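Local coordinates for alginate biosynthesis protein AlgX (Pseudomonas aeruginosa, PDB 4KNC) that takes part in the O-acetylation of the exopolysaccharide alginate and protects the polymer from degradation on its way through the periplasm, at residues E62-L67 with I118-Q123; G125-D130 with K168-F173. One frame throughout, in Å; residues are numbered along the deposited sequence.

Contact 1: residues E62-L67 with I118-Q123; sequences EGWREL and IARFRQ
Trp64 carries most of this contact, reaching from helix 61-76 to Arg120 and Phe121 on helix 107-123. Its CG lies beside the backbone N and anti to the carbonyl carbon, which sends the indole across the gap. Arg120 CB sits over the face of the six-membered ring, 3.5 Å from its centroid and 12° off the normal, a CH-pi contact. The extended Arg120 chain then runs past the pyrrole side, with CD 3.6 Å from Trp64 NE1, and the guanidinium stands nearly perpendicular to the indole. A water in the indole plane accepts from Trp64 NE1 at 3.0 Å and, weakly, from Arg120 NH1. The far edge of the indole meets the face of Phe121 in a T-shaped stack, with centroids 5.1 Å apart and planes at 77°. Phe121 also touches Val83 and Tyr85. One turn on, Leu67 adds CD1 against Phe121 CE1 at 4.0 Å, and its side chain also touches Tyr310. No direct hydrogen bond joins the segments. The axes approach only to 10.2 Å, crossing at -44°, and the indole spans that separation: two helices packed beside strand 80-85, an outermost strand of the parallel sheet in the SGNH hydrolase-like alpha/beta domain.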
loop_
_atom_site.group_PDB
_atom_site.type_symbol
_atom_site.label_atom_id
_atom_site.label_comp_id
_atom_site.label_asym_id
_atom_site.label_seq_id
_atom_site.Cartn_x
_atom_site.Cartn_y
_atom_site.Cartn_z
ATOM N N GLU A 62 1.632 18.959 1.008
ATOM C CA GLU A 62 0.289 18.407 1.143
ATOM C C GLU A 62 0.321 16.909 1.500
ATOM O O GLU A 62 -0.454 16.441 2.338
ATOM C CB GLU A 62 -0.516 18.651 -0.138
ATOM C CG GLU A 62 -1.861 17.920 -0.205
ATOM C CD GLU A 62 -2.875 18.406 0.832
ATOM O OE1 GLU A 62 -2.636 19.443 1.493
ATOM O OE2 GLU A 62 -3.922 17.738 0.986
ATOM N N GLY A 63 1.220 16.166 0.864
ATOM C CA GLY A 63 1.389 14.756 1.171
ATOM C C GLY A 63 1.766 14.535 2.620
ATOM O O GLY A 63 1.204 13.662 3.290
ATOM N N TRP A 64 2.717 15.326 3.112
ATOM C CA TRP A 64 3.133 15.206 4.511
ATOM C C TRP A 64 2.008 15.551 5.485
ATOM O O TRP A 64 1.847 14.885 6.519
ATOM C CB TRP A 64 4.413 16.005 4.791
ATOM C CG TRP A 64 5.594 15.424 4.057
ATOM C CD1 TRP A 64 6.297 16.006 3.047
ATOM C CD2 TRP A 64 6.171 14.121 4.250
ATOM N NE1 TRP A 64 7.291 15.153 2.605
ATOM C CE2 TRP A 64 7.235 13.992 3.333
ATOM C CE3 TRP A 64 5.899 13.058 5.117
ATOM C CZ2 TRP A 64 8.024 12.842 3.256
ATOM C CZ3 TRP A 64 6.686 11.928 5.050
ATOM C CH2 TRP A 64 7.732 11.822 4.115
ATOM N N ARG A 65 1.206 16.557 5.136
ATOM C CA ARG A 65 0.027 16.875 5.945
ATOM C C ARG A 65 -0.999 15.740 5.960
ATOM O O ARG A 65 -1.571 15.421 7.003
ATOM C CB ARG A 65 -0.644 18.173 5.473
ATOM C CG ARG A 65 0.124 19.428 5.841
ATOM C CD ARG A 65 -0.730 20.665 5.662
ATOM N NE ARG A 65 -1.286 20.761 4.317
ATOM C CZ ARG A 65 -0.692 21.393 3.312
ATOM N NH1 ARG A 65 0.481 21.991 3.497
ATOM N NH2 ARG A 65 -1.273 21.435 2.122
ATOM N N GLU A 66 -1.232 15.132 4.801
ATOM C CA GLU A 66 -2.196 14.041 4.716
ATOM C C GLU A 66 -1.704 12.826 5.512
ATOM O O GLU A 66 -2.491 12.138 6.174
ATOM C CB GLU A 66 -2.463 13.667 3.257
ATOM C CG GLU A 66 -3.318 14.698 2.487
ATOM C CD GLU A 66 -3.399 14.399 0.995
ATOM O OE1 GLU A 66 -2.335 14.199 0.378
ATOM O OE2 GLU A 66 -4.518 14.350 0.438
ATOM N N LEU A 67 -0.399 12.575 5.454
ATOM C CA LEU A 67 0.175 11.454 6.188
ATOM C C LEU A 67 0.015 11.679 7.685
ATOM O O LEU A 67 -0.427 10.778 8.402
ATOM C CB LEU A 67 1.636 11.226 5.799
ATOM C CG LEU A 67 1.829 10.467 4.467
ATOM C CD1 LEU A 67 3.233 10.618 3.916
ATOM C CD2 LEU A 67 1.493 8.999 4.641
ATOM N N ILE A 118 12.788 9.552 5.534
ATOM C CA ILE A 118 12.591 8.801 6.774
ATOM C C ILE A 118 12.331 9.734 7.972
ATOM O O ILE A 118 11.400 9.521 8.774
ATOM C CB ILE A 118 13.842 7.944 7.081
ATOM C CG1 ILE A 118 14.027 6.867 6.006
ATOM C CG2 ILE A 118 13.744 7.318 8.450
ATOM C CD1 ILE A 118 12.799 5.990 5.791
ATOM N N ALA A 119 13.143 10.780 8.070
ATOM C CA ALA A 119 12.970 11.778 9.131
ATOM C C ALA A 119 11.611 12.457 9.028
ATOM O O ALA A 119 10.965 12.710 10.047
ATOM C CB ALA A 119 14.079 12.810 9.088
ATOM N N ARG A 120 11.166 12.744 7.804
ATOM C CA ARG A 120 9.846 13.365 7.649
ATOM C C ARG A 120 8.702 12.430 8.065
ATOM O O ARG A 120 7.723 12.867 8.690
ATOM C CB ARG A 120 9.652 13.901 6.224
ATOM C CG ARG A 120 10.588 15.050 5.919
ATOM C CD ARG A 120 10.285 15.737 4.594
ATOM N NE ARG A 120 11.168 16.887 4.409
ATOM C CZ ARG A 120 11.108 17.740 3.389
ATOM N NH1 ARG A 120 10.202 17.583 2.433
ATOM N NH2 ARG A 120 11.967 18.751 3.321
ATOM N N PHE A 121 8.824 11.146 7.727
ATOM C CA PHE A 121 7.894 10.159 8.267
ATOM C C PHE A 121 7.838 10.263 9.791
ATOM O O PHE A 121 6.746 10.327 10.375
ATOM C CB PHE A 121 8.270 8.721 7.860
ATOM C CG PHE A 121 7.810 8.328 6.473
ATOM C CD1 PHE A 121 6.464 8.323 6.148
ATOM C CD2 PHE A 121 8.730 7.945 5.506
ATOM C CE1 PHE A 121 6.042 7.965 4.870
ATOM C CE2 PHE A 121 8.322 7.574 4.237
ATOM C CZ PHE A 121 6.975 7.585 3.911
ATOM N N ARG A 122 9.004 10.277 10.443
ATOM C CA ARG A 122 9.020 10.396 11.920
ATOM C C ARG A 122 8.348 11.667 12.417
ATOM O O ARG A 122 7.618 11.657 13.416
ATOM C CB ARG A 122 10.441 10.373 12.460
ATOM C CG ARG A 122 11.143 9.108 12.159
ATOM C CD ARG A 122 11.885 8.579 13.355
ATOM N NE ARG A 122 12.625 7.406 12.918
ATOM C CZ ARG A 122 13.808 7.475 12.327
ATOM N NH1 ARG A 122 14.381 8.657 12.147
ATOM N NH2 ARG A 122 14.421 6.368 11.937
ATOM N N GLN A 123 8.589 12.762 11.706
ATOM C CA GLN A 123 8.023 14.047 12.087
ATOM C C GLN A 123 6.499 14.008 11.964
ATOM O O GLN A 123 5.797 14.730 12.652
ATOM C CB GLN A 123 8.619 15.152 11.213
ATOM C CG GLN A 123 8.323 16.551 11.701
ATOM C CD GLN A 123 8.905 17.624 10.794
ATOM O OE1 GLN A 123 9.348 17.345 9.673
ATOM N NE2 GLN A 123 8.910 18.862 11.279
HETATM O O HOH W 1 9.602 15.010 0.766
#

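Contact 2: residues G125-D130 with K168-F173; sequences GIWTPD and KQVPGF
Trp127 meets Gln169, Val170 and Pro171, and every contact between the two segments passes through its indole. The CH-pi component comes from Val170: CG2 lies over the five-membered ring, 4.2 Å from its centroid and 10° off the normal. With Val170 CG1 anti to the backbone N (chi1 -179°), CG2 falls beside that N and is the methyl presented to the indole. Apolar packing is supplied by Pro171, whose CD comes to 3.5 Å from Trp127 CZ2 on the benzo side. Gln169 contributes van der Waals contact, with OE1 3.7 Å from Trp127 CZ3; its amide plane is inclined 58° to the ring. No hydrogen bond crosses between the segments; within them, Thr128 OG1 donates to Ile126 O at 2.9 Å from above the carbonyl plane, while Phe173 N to Val170 O, also 2.9 Å, closes a type II turn with Gly172 at positive phi. The indole N-H is satisfied outside the segments, by Glu80 OE1. Trp127 pairs through its backbone with Leu81 and Val83, placing the 125-130 segment alongside edge strand 80-85; its side chain reaches Thr166 of helix 153-169, and Val170, just past that helix, packs on Glu80 of strand 80-85 and Ile293 of strand 293-298.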
loop_
_atom_site.group_PDB
_atom_site.type_symbol
_atom_site.label_atom_id
_atom_site.label_comp_id
_atom_site.label_asym_id
_atom_site.label_seq_id
_atom_site.Cartn_x
_atom_site.Cartn_y
_atom_site.Cartn_z
ATOM N N GLY A 125 4.793 11.637 13.023
ATOM C CA GLY A 125 4.342 10.795 14.129
ATOM C C GLY A 125 4.279 9.319 13.745
ATOM O O GLY A 125 3.539 8.526 14.333
ATOM N N ILE A 126 5.074 8.950 12.753
ATOM C CA ILE A 126 5.071 7.589 12.236
ATOM C C ILE A 126 6.365 6.869 12.606
ATOM O O ILE A 126 7.456 7.382 12.382
ATOM C CB ILE A 126 4.893 7.595 10.698
ATOM C CG1 ILE A 126 3.525 8.192 10.334
ATOM C CG2 ILE A 126 5.094 6.170 10.123
ATOM C CD1 ILE A 126 3.254 8.287 8.825
ATOM N N TRP A 127 6.237 5.680 13.180
ATOM C CA TRP A 127 7.395 4.870 13.512
ATOM C C TRP A 127 7.981 4.338 12.222
ATOM O O TRP A 127 7.277 3.687 11.450
ATOM C CB TRP A 127 6.983 3.709 14.422
ATOM C CG TRP A 127 6.544 4.168 15.795
ATOM C CD1 TRP A 127 5.266 4.431 16.202
ATOM C CD2 TRP A 127 7.389 4.435 16.926
ATOM N NE1 TRP A 127 5.261 4.833 17.516
ATOM C CE2 TRP A 127 6.549 4.855 17.982
ATOM C CE3 TRP A 127 8.766 4.368 17.145
ATOM C CZ2 TRP A 127 7.041 5.194 19.245
ATOM C CZ3 TRP A 127 9.259 4.712 18.408
ATOM C CH2 TRP A 127 8.393 5.117 19.438
ATOM N N THR A 128 9.264 4.601 11.987
ATOM C CA THR A 128 9.838 4.296 10.683
ATOM C C THR A 128 11.209 3.639 10.739
ATOM O O THR A 128 12.205 4.315 10.964
ATOM C CB THR A 128 9.956 5.561 9.851
ATOM O OG1 THR A 128 8.753 6.323 9.997
ATOM C CG2 THR A 128 10.184 5.192 8.389
ATOM N N PRO A 129 11.264 2.318 10.516
ATOM C CA PRO A 129 12.563 1.641 10.544
ATOM C C PRO A 129 13.542 2.257 9.553
ATOM O O PRO A 129 13.168 2.683 8.441
ATOM C CB PRO A 129 12.212 0.207 10.141
ATOM C CG PRO A 129 10.802 0.042 10.597
ATOM C CD PRO A 129 10.147 1.367 10.365
ATOM N N ASP A 130 14.797 2.320 9.973
ATOM C CA ASP A 130 15.863 2.879 9.150
ATOM C C ASP A 130 16.667 1.743 8.541
ATOM O O ASP A 130 17.369 1.028 9.256
ATOM C CB ASP A 130 16.763 3.742 10.041
ATOM C CG ASP A 130 17.907 4.382 9.285
ATOM O OD1 ASP A 130 18.096 4.082 8.091
ATOM O OD2 ASP A 130 18.626 5.191 9.901
ATOM N N LYS A 168 9.574 -3.288 18.763
ATOM C CA LYS A 168 9.829 -3.365 20.196
ATOM C C LYS A 168 9.785 -2.010 20.913
ATOM O O LYS A 168 9.560 -1.968 22.116
ATOM C CB LYS A 168 11.149 -4.095 20.474
ATOM C CG LYS A 168 11.073 -5.596 20.154
ATOM C CD LYS A 168 12.444 -6.251 20.242
ATOM C CE LYS A 168 12.386 -7.736 19.920
ATOM N NZ LYS A 168 13.765 -8.299 19.738
ATOM N N GLN A 169 9.978 -0.912 20.183
ATOM C CA GLN A 169 9.933 0.434 20.782
ATOM C C GLN A 169 8.513 0.995 20.874
ATOM O O GLN A 169 8.268 1.996 21.559
ATOM C CB GLN A 169 10.770 1.433 19.964
ATOM C CG GLN A 169 12.270 1.137 19.875
ATOM C CD GLN A 169 12.945 1.903 18.741
ATOM O OE1 GLN A 169 12.314 2.715 18.054
ATOM N NE2 GLN A 169 14.228 1.634 18.528
ATOM N N VAL A 170 7.584 0.374 20.162
ATOM C CA VAL A 170 6.242 0.931 20.031
ATOM C C VAL A 170 5.451 0.823 21.335
ATOM O O VAL A 170 5.369 -0.252 21.921
ATOM C CB VAL A 170 5.471 0.274 18.857
ATOM C CG1 VAL A 170 4.091 0.867 18.709
ATOM C CG2 VAL A 170 6.240 0.455 17.568
ATOM N N PRO A 171 4.874 1.948 21.801
ATOM C CA PRO A 171 4.115 1.943 23.060
ATOM C C PRO A 171 3.036 0.854 23.068
ATOM O O PRO A 171 2.270 0.740 22.116
ATOM C CB PRO A 171 3.481 3.340 23.092
ATOM C CG PRO A 171 4.406 4.195 22.284
ATOM C CD PRO A 171 4.914 3.289 21.185
ATOM N N GLY A 172 3.006 0.043 24.122
ATOM C CA GLY A 172 2.091 -1.084 24.177
ATOM C C GLY A 172 2.640 -2.435 23.733
ATOM O O GLY A 172 2.020 -3.464 24.012
ATOM N N PHE A 173 3.790 -2.447 23.052
ATOM C CA PHE A 173 4.366 -3.695 22.524
ATOM C C PHE A 173 4.556 -4.763 23.598
ATOM O O PHE A 173 4.472 -5.960 23.313
ATOM C CB PHE A 173 5.701 -3.454 21.789
ATOM C CG PHE A 173 6.270 -4.701 21.132
ATOM C CD1 PHE A 173 5.930 -5.032 19.822
ATOM C CD2 PHE A 173 7.144 -5.539 21.824
ATOM C CE1 PHE A 173 6.441 -6.172 19.220
ATOM C CE2 PHE A 173 7.653 -6.689 21.235
ATOM C CZ PHE A 173 7.306 -7.005 19.921
#

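In the fold
Both contacts lie in the SGNH hydrolase-like domain, away from the annotated active site, with centres about 15 Å apart. Each is partly buried and turns on one tryptophan, without a direct hydrogen bond between its segments. Contact 1 joins two helices and adds an aromatic T-shaped stack and a water bridge that is weak on the Arg120 side; contact 2 joins a loop to the end of helix 153-169 and the turn that follows it, through aliphatic carbons and a glutamine. Phe121 and Leu67 in contact 1 and Val170 in contact 2 are buried, whereas Arg120, Gln169 and Pro171 are exposed. Helix 107-123 leads directly into 125-130, tied by a probable hydrogen bond from Ile126 N to Phe121 O (3.2 Å). Strand 80-85 is touched by both contacts.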